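Local coordinates for dual function macrocyclase-peptidase POPB (Galerina marginata, PDB 5N4B), which cleaves peptides on the C-terminal side of proline and macrocyclises a 25-residue precursor in the biosynthesis of the amanitin toxins, at residues A[273-277]-A[301-305]; A[334-338]-A[359-365]; A[280-284]-A[619-623]. The protein carries 1 engineered substitution. One frame throughout, in Å; residues are numbered along the deposited sequence.

Contact 1 of 3, residues A[273-277]-A[301-305]; sequences YLYLY and GIHWR
L276 and W304 mark the closest approach of the two backbones, and their CA atoms still lie 8.5 Å apart, too far for direct strand pairing. The intervening space belongs to strand 287-292: L274 and L276 form backbone hydrogen bonds with A291 and W289 on that strand, while R305 pairs with V290 from its other side. Segment 273-277 is regular strand, whereas 301-303 is the irregular lead-in to the outermost strand of the same sheet, so the contact is made by side chains reaching across the middle strand.

Most of it is the indole of W304. Its CG is anti to the carbonyl carbon (chi1 -62°), and the ring end comes nearer to 273-277 than its CB direction alone would suggest. The six-membered ring presents one face to L276: CB stands 4.0 Å from the centroid, 28° off the ring normal, which qualifies as a CH-pi contact. On the opposite face the methyl CG2 of I302 sits 3.7 Å above the plane, over its centre, so the indole is held between two aliphatic groups.

L274 arrives obliquely instead. Its CD2 lies 3.7 Å from CH2 of W304 and also touches CD1 of I302 at 3.9 Å, a reach given by CG standing anti to the backbone N (chi1 171°). The two leucines, two residues apart, have CB on the same face of the strand, but L276 meets the indole through CB itself.

This packing lies on one face of a four-stranded blade of the N-terminal beta-propeller. Across it, V252 on strand 250-254 of the preceding blade touches I302 and W304, and Y253 touches L276. W289, on the intervening strand, meets the W304 ring with the planes about 50° apart.

Contact 2 of 3, residues A[334-338]-A[359-365]; sequences PQYKV and DAKLAQV
L362 supplies one bump: its CD2 fits the hollow between the carbonyl carbon of K337 and CG2 of V338, 3.7 Å from the latter. That valine methyl is itself flanked, for V365 reaches it tip to tip, CG2 to CG2 at 3.9 Å. Further along, CB of Y336 rests against O of L362 (3.5 Å), and the Y336 ring runs beside the extended K361 chain, CE1 to CE 4.0 Å, both pointing the same way. Their polar ends part: Y336 OH bonds D314, and K361 NZ bonds O of G532.

These are neighbouring blades of the beta-propeller, the third strand of one meeting the first of the next. A single direct hydrogen bond joins the backbones, L362 N to Q335 O, 2.9 Å and nearly straight (163° at the hydrogen). The same oxygen receives a CA-H...O contact from K361.

Q335 crosses K361 at about a right angle. Its bend at chi2 (-85°) folds the amide down on the opposite backbone, with OE1 3.5 Å from CB of K361 while NE2 bonds O of K358. A water lies between the segments, 2.7 Å from Y336 O and 2.9 Å from A360 O.

Contact 3 of 3, residues A[280-284]-A[619-623]; sequences KDTSK and AWISE
T282 meets A619 and S622 where the beta-propeller faces the alpha/beta-hydrolase domain. Loop 280-284 follows strand 273-279 of a blade, and 619-623 is a 3-10 turn running into the short helix 621-624, close to the catalytic centre: the side chain of W620 is about 7 Å from that of A578, the engineered replacement at the charge-relay serine position.

The tight part is small and largely polar. T282 OG1 stands 3.0 Å from S622 OG and 3.1 Å from A619 O. T282 N adds a weak hydrogen bond of 3.4 Å to the same carbonyl oxygen of A619. Beside these polar atoms, CG2 of T282 packs on CB of A619 at 3.9 Å, and T282 also touches F500 of the hydrolase domain. The D281 carboxylate lies against S622, its OD2 3.6 Å from CB of that serine.

Elsewhere the fit slackens. CG2 of T282 only grazes the W620 indole at its edge, 4.2 Å from CD1, and CB of S283 faces CB of S622 no more closely. The loose side runs out to the exposed start of the loop, where K280 lies on W261 and Y311. The loop braces itself by an Asx turn, D281 OD1 accepting from S283 N. On its syn side D281 OD1 also accepts from S283 OG, 2.7 Å away.

In the fold
Contacts 1 and 2 lie wholly in the beta-propeller, their centres 26 Å apart without touching, while contact 3 joins the propeller to the catalytic domain. Strand 273-279 carries the first side of contact 1 and runs directly into loop 280-284 of contact 3, so one blade serves both, their centres 24 Å apart. The chain between the halves of contact 3 includes residues 301-305, so contacts 1 and 3 cross in order, and then all of contact 2. Contacts 2 and 3 have centres 21 Å apart but touch, OH of Y336 packing on CB of K284 at 4.1 Å. Contact 2 thus meets only the loop side of contact 3, which alone of the three spans the two domains of this closed-form enzyme.

Contact 1 of 3, residues A[273-277]-A[301-305]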
# COMPACT_ATOMS: atom_id res chain seq x y z
N TYR A 273 15.38 14.01 -21.66
CA TYR A 273 14.10 13.38 -21.92
C TYR A 273 13.11 13.64 -20.80
O TYR A 273 13.46 13.72 -19.62
CB TYR A 273 14.26 11.86 -22.07
CG TYR A 273 15.01 11.43 -23.28
CD1 TYR A 273 14.55 11.73 -24.55
CD2 TYR A 273 16.15 10.66 -23.14
CE1 TYR A 273 15.21 11.28 -25.66
CE2 TYR A 273 16.86 10.21 -24.25
CZ TYR A 273 16.37 10.55 -25.52
OH TYR A 273 17.06 10.07 -26.62
N LEU A 274 11.87 13.79 -21.23
CA LEU A 274 10.68 13.74 -20.39
C LEU A 274 9.87 12.53 -20.82
O LEU A 274 9.54 12.38 -22.01
CB LEU A 274 9.87 15.02 -20.58
CG LEU A 274 8.48 15.08 -19.94
CD1 LEU A 274 8.58 15.02 -18.47
CD2 LEU A 274 7.79 16.37 -20.40
N TYR A 275 9.46 11.73 -19.87
CA TYR A 275 8.68 10.55 -20.13
C TYR A 275 7.27 10.70 -19.60
O TYR A 275 7.07 11.22 -18.49
CB TYR A 275 9.33 9.37 -19.45
CG TYR A 275 10.79 9.13 -19.79
CD1 TYR A 275 11.18 8.58 -21.02
CD2 TYR A 275 11.80 9.44 -18.90
CE1 TYR A 275 12.50 8.35 -21.31
CE2 TYR A 275 13.14 9.18 -19.21
CZ TYR A 275 13.46 8.63 -20.43
OH TYR A 275 14.79 8.39 -20.68
N LEU A 276 6.29 10.23 -20.39
CA LEU A 276 4.89 10.21 -19.98
C LEU A 276 4.37 8.80 -19.99
O LEU A 276 4.49 8.09 -21.00
CB LEU A 276 4.05 11.04 -20.95
CG LEU A 276 2.53 11.10 -20.67
CD1 LEU A 276 2.20 11.95 -19.49
CD2 LEU A 276 1.78 11.58 -21.92
N TYR A 277 3.81 8.40 -18.86
CA TYR A 277 3.14 7.13 -18.72
C TYR A 277 1.63 7.38 -18.69
O TYR A 277 1.16 8.40 -18.15
CB TYR A 277 3.49 6.45 -17.40
CG TYR A 277 4.98 6.28 -17.12
CD1 TYR A 277 5.77 5.47 -17.87
CD2 TYR A 277 5.54 6.90 -16.04
CE1 TYR A 277 7.11 5.33 -17.59
CE2 TYR A 277 6.88 6.75 -15.75
CZ TYR A 277 7.65 5.95 -16.52
OH TYR A 277 9.00 5.75 -16.18
N GLY A 301 3.29 22.88 -25.62
CA GLY A 301 3.40 22.34 -26.97
C GLY A 301 4.43 21.23 -27.12
O GLY A 301 5.12 21.16 -28.13
N ILE A 302 4.57 20.38 -26.12
CA ILE A 302 5.59 19.33 -26.15
C ILE A 302 5.31 18.34 -27.27
O ILE A 302 4.18 17.88 -27.46
CB ILE A 302 5.58 18.64 -24.78
CG1 ILE A 302 6.23 19.52 -23.77
CG2 ILE A 302 6.33 17.32 -24.85
CD1 ILE A 302 5.86 19.13 -22.38
N HIS A 303 6.38 17.92 -27.95
CA HIS A 303 6.30 16.92 -28.99
C HIS A 303 6.54 15.55 -28.36
O HIS A 303 7.65 15.24 -27.92
CB HIS A 303 7.30 17.22 -30.09
CG HIS A 303 7.24 16.24 -31.20
ND1 HIS A 303 6.05 15.72 -31.66
CD2 HIS A 303 8.22 15.66 -31.93
CE1 HIS A 303 6.30 14.86 -32.63
NE2 HIS A 303 7.60 14.81 -32.82
N TRP A 304 5.51 14.71 -28.36
CA TRP A 304 5.62 13.34 -27.86
C TRP A 304 5.92 12.37 -28.98
O TRP A 304 5.17 12.30 -29.96
CB TRP A 304 4.32 12.92 -27.20
CG TRP A 304 3.96 13.71 -26.04
CD1 TRP A 304 2.93 14.62 -25.94
CD2 TRP A 304 4.63 13.73 -24.78
NE1 TRP A 304 2.92 15.16 -24.71
CE2 TRP A 304 3.94 14.65 -23.96
CE3 TRP A 304 5.74 13.04 -24.25
CZ2 TRP A 304 4.31 14.89 -22.65
CZ3 TRP A 304 6.10 13.31 -22.92
CH2 TRP A 304 5.39 14.22 -22.16
N ARG A 305 6.96 11.55 -28.78
CA ARG A 305 7.20 10.37 -29.58
C ARG A 305 6.49 9.19 -28.92
O ARG A 305 6.77 8.86 -27.76
CB ARG A 305 8.69 10.07 -29.68
CG ARG A 305 9.03 8.86 -30.52
CD ARG A 305 10.50 8.70 -30.66
NE ARG A 305 10.82 7.54 -31.46
CZ ARG A 305 12.06 7.23 -31.86
NH1 ARG A 305 13.09 7.98 -31.53
NH2 ARG A 305 12.26 6.15 -32.60

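Contact 2 of 3, residues A[334-338]-A[359-365]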
# COMPACT_ATOMS: atom_id res chain seq x y z
N PRO A 334 6.56 -12.36 -18.13
CA PRO A 334 5.71 -12.19 -16.95
C PRO A 334 6.46 -12.03 -15.66
O PRO A 334 5.89 -11.47 -14.71
CB PRO A 334 4.81 -13.41 -16.97
CG PRO A 334 5.48 -14.39 -17.79
CD PRO A 334 6.25 -13.61 -18.85
N GLN A 335 7.73 -12.45 -15.56
CA GLN A 335 8.53 -12.25 -14.36
C GLN A 335 9.39 -11.00 -14.43
O GLN A 335 10.19 -10.75 -13.51
CB GLN A 335 9.42 -13.47 -14.12
CG GLN A 335 8.66 -14.73 -13.84
CD GLN A 335 8.29 -14.92 -12.43
OE1 GLN A 335 8.08 -14.00 -11.68
NE2 GLN A 335 8.18 -16.19 -12.05
N TYR A 336 9.21 -10.19 -15.48
CA TYR A 336 9.91 -8.94 -15.72
C TYR A 336 11.36 -9.14 -16.17
O TYR A 336 11.96 -10.19 -15.96
CB TYR A 336 9.77 -7.97 -14.55
CG TYR A 336 8.41 -7.37 -14.33
CD1 TYR A 336 7.39 -8.09 -13.73
CD2 TYR A 336 8.14 -6.06 -14.73
CE1 TYR A 336 6.13 -7.51 -13.51
CE2 TYR A 336 6.89 -5.50 -14.51
CZ TYR A 336 5.90 -6.24 -13.91
OH TYR A 336 4.62 -5.73 -13.66
N LYS A 337 11.91 -8.08 -16.75
CA LYS A 337 13.26 -8.07 -17.34
C LYS A 337 13.64 -6.63 -17.60
O LYS A 337 12.83 -5.73 -17.43
CB LYS A 337 13.33 -8.89 -18.63
CG LYS A 337 12.48 -8.34 -19.76
CD LYS A 337 12.63 -9.13 -21.03
CE LYS A 337 11.69 -8.65 -22.11
NZ LYS A 337 11.97 -9.43 -23.39
N VAL A 338 14.88 -6.40 -17.99
CA VAL A 338 15.33 -5.07 -18.42
C VAL A 338 15.59 -5.12 -19.90
O VAL A 338 16.38 -5.97 -20.36
CB VAL A 338 16.59 -4.59 -17.69
CG1 VAL A 338 17.00 -3.20 -18.20
CG2 VAL A 338 16.41 -4.58 -16.19
N ASP A 359 11.84 -18.04 -13.03
CA ASP A 359 11.30 -18.35 -11.71
C ASP A 359 11.74 -17.35 -10.63
O ASP A 359 11.92 -17.70 -9.45
CB ASP A 359 11.69 -19.77 -11.30
CG ASP A 359 11.03 -20.83 -12.18
OD1 ASP A 359 9.77 -20.91 -12.27
OD2 ASP A 359 11.81 -21.56 -12.81
N ALA A 360 12.01 -16.10 -11.03
CA ALA A 360 12.18 -15.07 -10.02
C ALA A 360 11.76 -13.75 -10.65
O ALA A 360 12.19 -13.43 -11.75
CB ALA A 360 13.62 -14.94 -9.54
N LYS A 361 10.95 -12.99 -9.93
CA LYS A 361 10.44 -11.72 -10.42
C LYS A 361 11.49 -10.64 -10.22
O LYS A 361 12.02 -10.43 -9.13
CB LYS A 361 9.18 -11.37 -9.64
CG LYS A 361 8.55 -10.06 -10.08
CD LYS A 361 7.33 -9.74 -9.24
CE LYS A 361 6.62 -8.58 -9.72
NZ LYS A 361 5.54 -8.24 -8.74
N LEU A 362 11.74 -9.89 -11.27
CA LEU A 362 12.58 -8.70 -11.16
C LEU A 362 11.70 -7.59 -10.60
O LEU A 362 10.79 -7.10 -11.29
CB LEU A 362 13.16 -8.34 -12.51
CG LEU A 362 14.03 -7.08 -12.55
CD1 LEU A 362 15.28 -7.26 -11.69
CD2 LEU A 362 14.37 -6.69 -13.95
N ALA A 363 11.94 -7.20 -9.37
CA ALA A 363 11.05 -6.28 -8.63
C ALA A 363 11.47 -4.83 -8.73
O ALA A 363 10.60 -3.95 -8.71
CB ALA A 363 11.02 -6.69 -7.16
N GLN A 364 12.77 -4.55 -8.79
CA GLN A 364 13.27 -3.18 -8.81
C GLN A 364 14.65 -3.16 -9.45
O GLN A 364 15.46 -4.08 -9.20
CB GLN A 364 13.36 -2.65 -7.38
CG GLN A 364 13.66 -1.15 -7.30
CD GLN A 364 13.88 -0.59 -5.90
OE1 GLN A 364 13.92 -1.28 -4.90
NE2 GLN A 364 14.13 0.70 -5.86
N VAL A 365 14.95 -2.12 -10.23
CA VAL A 365 16.30 -1.91 -10.78
C VAL A 365 16.57 -0.42 -10.71
O VAL A 365 15.78 0.37 -11.26
CB VAL A 365 16.47 -2.39 -12.23
CG1 VAL A 365 17.90 -2.16 -12.69
CG2 VAL A 365 16.18 -3.86 -12.39
O HOH W 1 12.97 -11.91 -14.07

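Contact 3 of 3, residues A[280-284]-A[619-623]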
# COMPACT_ATOMS: atom_id res chain seq x y z
N LYS A 280 -4.89 3.08 -17.96
CA LYS A 280 -6.35 3.06 -18.18
C LYS A 280 -7.13 2.33 -17.09
O LYS A 280 -8.37 2.46 -17.05
CB LYS A 280 -6.69 2.47 -19.54
CG LYS A 280 -6.35 1.02 -19.72
CD LYS A 280 -6.94 0.49 -21.02
CE LYS A 280 -6.65 -1.00 -21.16
NZ LYS A 280 -7.23 -1.51 -22.45
N ASP A 281 -6.47 1.59 -16.23
CA ASP A 281 -7.07 0.72 -15.21
C ASP A 281 -5.94 0.30 -14.25
O ASP A 281 -4.86 0.91 -14.26
CB ASP A 281 -7.74 -0.50 -15.88
CG ASP A 281 -6.79 -1.36 -16.69
OD1 ASP A 281 -5.59 -1.42 -16.42
OD2 ASP A 281 -7.22 -2.06 -17.65
N THR A 282 -6.18 -0.69 -13.41
CA THR A 282 -5.20 -1.14 -12.46
C THR A 282 -4.40 -2.29 -12.87
O THR A 282 -3.74 -2.92 -12.07
CB THR A 282 -5.86 -1.48 -11.11
OG1 THR A 282 -6.85 -2.45 -11.29
CG2 THR A 282 -6.40 -0.30 -10.55
N SER A 283 -4.50 -2.65 -14.12
CA SER A 283 -3.74 -3.62 -14.67
C SER A 283 -2.38 -2.84 -14.78
O SER A 283 -2.30 -1.59 -14.90
CB SER A 283 -4.24 -4.13 -16.02
OG SER A 283 -3.81 -3.34 -17.04
N LYS A 284 -1.40 -3.61 -14.75
CA LYS A 284 -0.07 -3.12 -14.85
C LYS A 284 0.38 -2.89 -16.30
O LYS A 284 1.50 -3.15 -16.69
CB LYS A 284 0.84 -4.13 -14.19
CG LYS A 284 0.49 -4.35 -12.76
CD LYS A 284 0.78 -3.09 -11.99
CE LYS A 284 2.14 -3.21 -11.33
NZ LYS A 284 2.88 -1.96 -11.10
N ALA A 619 -11.86 1.54 -12.04
CA ALA A 619 -10.51 1.06 -12.33
C ALA A 619 -10.33 -0.39 -11.95
O ALA A 619 -9.38 -1.04 -12.45
CB ALA A 619 -9.50 1.91 -11.59
N TRP A 620 -11.19 -0.95 -11.10
CA TRP A 620 -11.06 -2.33 -10.67
C TRP A 620 -11.79 -3.32 -11.59
O TRP A 620 -11.79 -4.52 -11.30
CB TRP A 620 -11.58 -2.52 -9.25
CG TRP A 620 -11.10 -1.53 -8.27
CD1 TRP A 620 -9.94 -0.81 -8.29
CD2 TRP A 620 -11.81 -1.14 -7.11
NE1 TRP A 620 -9.90 0.02 -7.19
CE2 TRP A 620 -11.04 -0.17 -6.45
CE3 TRP A 620 -13.04 -1.51 -6.56
CZ2 TRP A 620 -11.49 0.44 -5.26
CZ3 TRP A 620 -13.48 -0.91 -5.41
CH2 TRP A 620 -12.72 0.05 -4.78
N ILE A 621 -12.41 -2.86 -12.66
CA ILE A 621 -12.95 -3.78 -13.64
C ILE A 621 -11.86 -4.71 -14.18
O ILE A 621 -12.14 -5.87 -14.49
CB ILE A 621 -13.67 -2.99 -14.74
CG1 ILE A 621 -14.98 -2.45 -14.17
CG2 ILE A 621 -13.93 -3.87 -15.93
CD1 ILE A 621 -15.66 -1.42 -15.10
N SER A 622 -10.62 -4.23 -14.28
CA SER A 622 -9.54 -5.12 -14.73
C SER A 622 -9.25 -6.22 -13.72
O SER A 622 -8.61 -7.21 -14.08
CB SER A 622 -8.29 -4.30 -15.00
OG SER A 622 -7.91 -3.58 -13.88
N GLU A 623 -9.68 -6.06 -12.47
CA GLU A 623 -9.50 -7.04 -11.41
C GLU A 623 -10.68 -7.96 -11.20
O GLU A 623 -10.49 -9.15 -10.95
CB GLU A 623 -9.20 -6.36 -10.08
CG GLU A 623 -8.70 -7.30 -9.00
CD GLU A 623 -7.27 -7.86 -9.24
OE1 GLU A 623 -6.58 -7.35 -10.14
OE2 GLU A 623 -6.88 -8.82 -8.52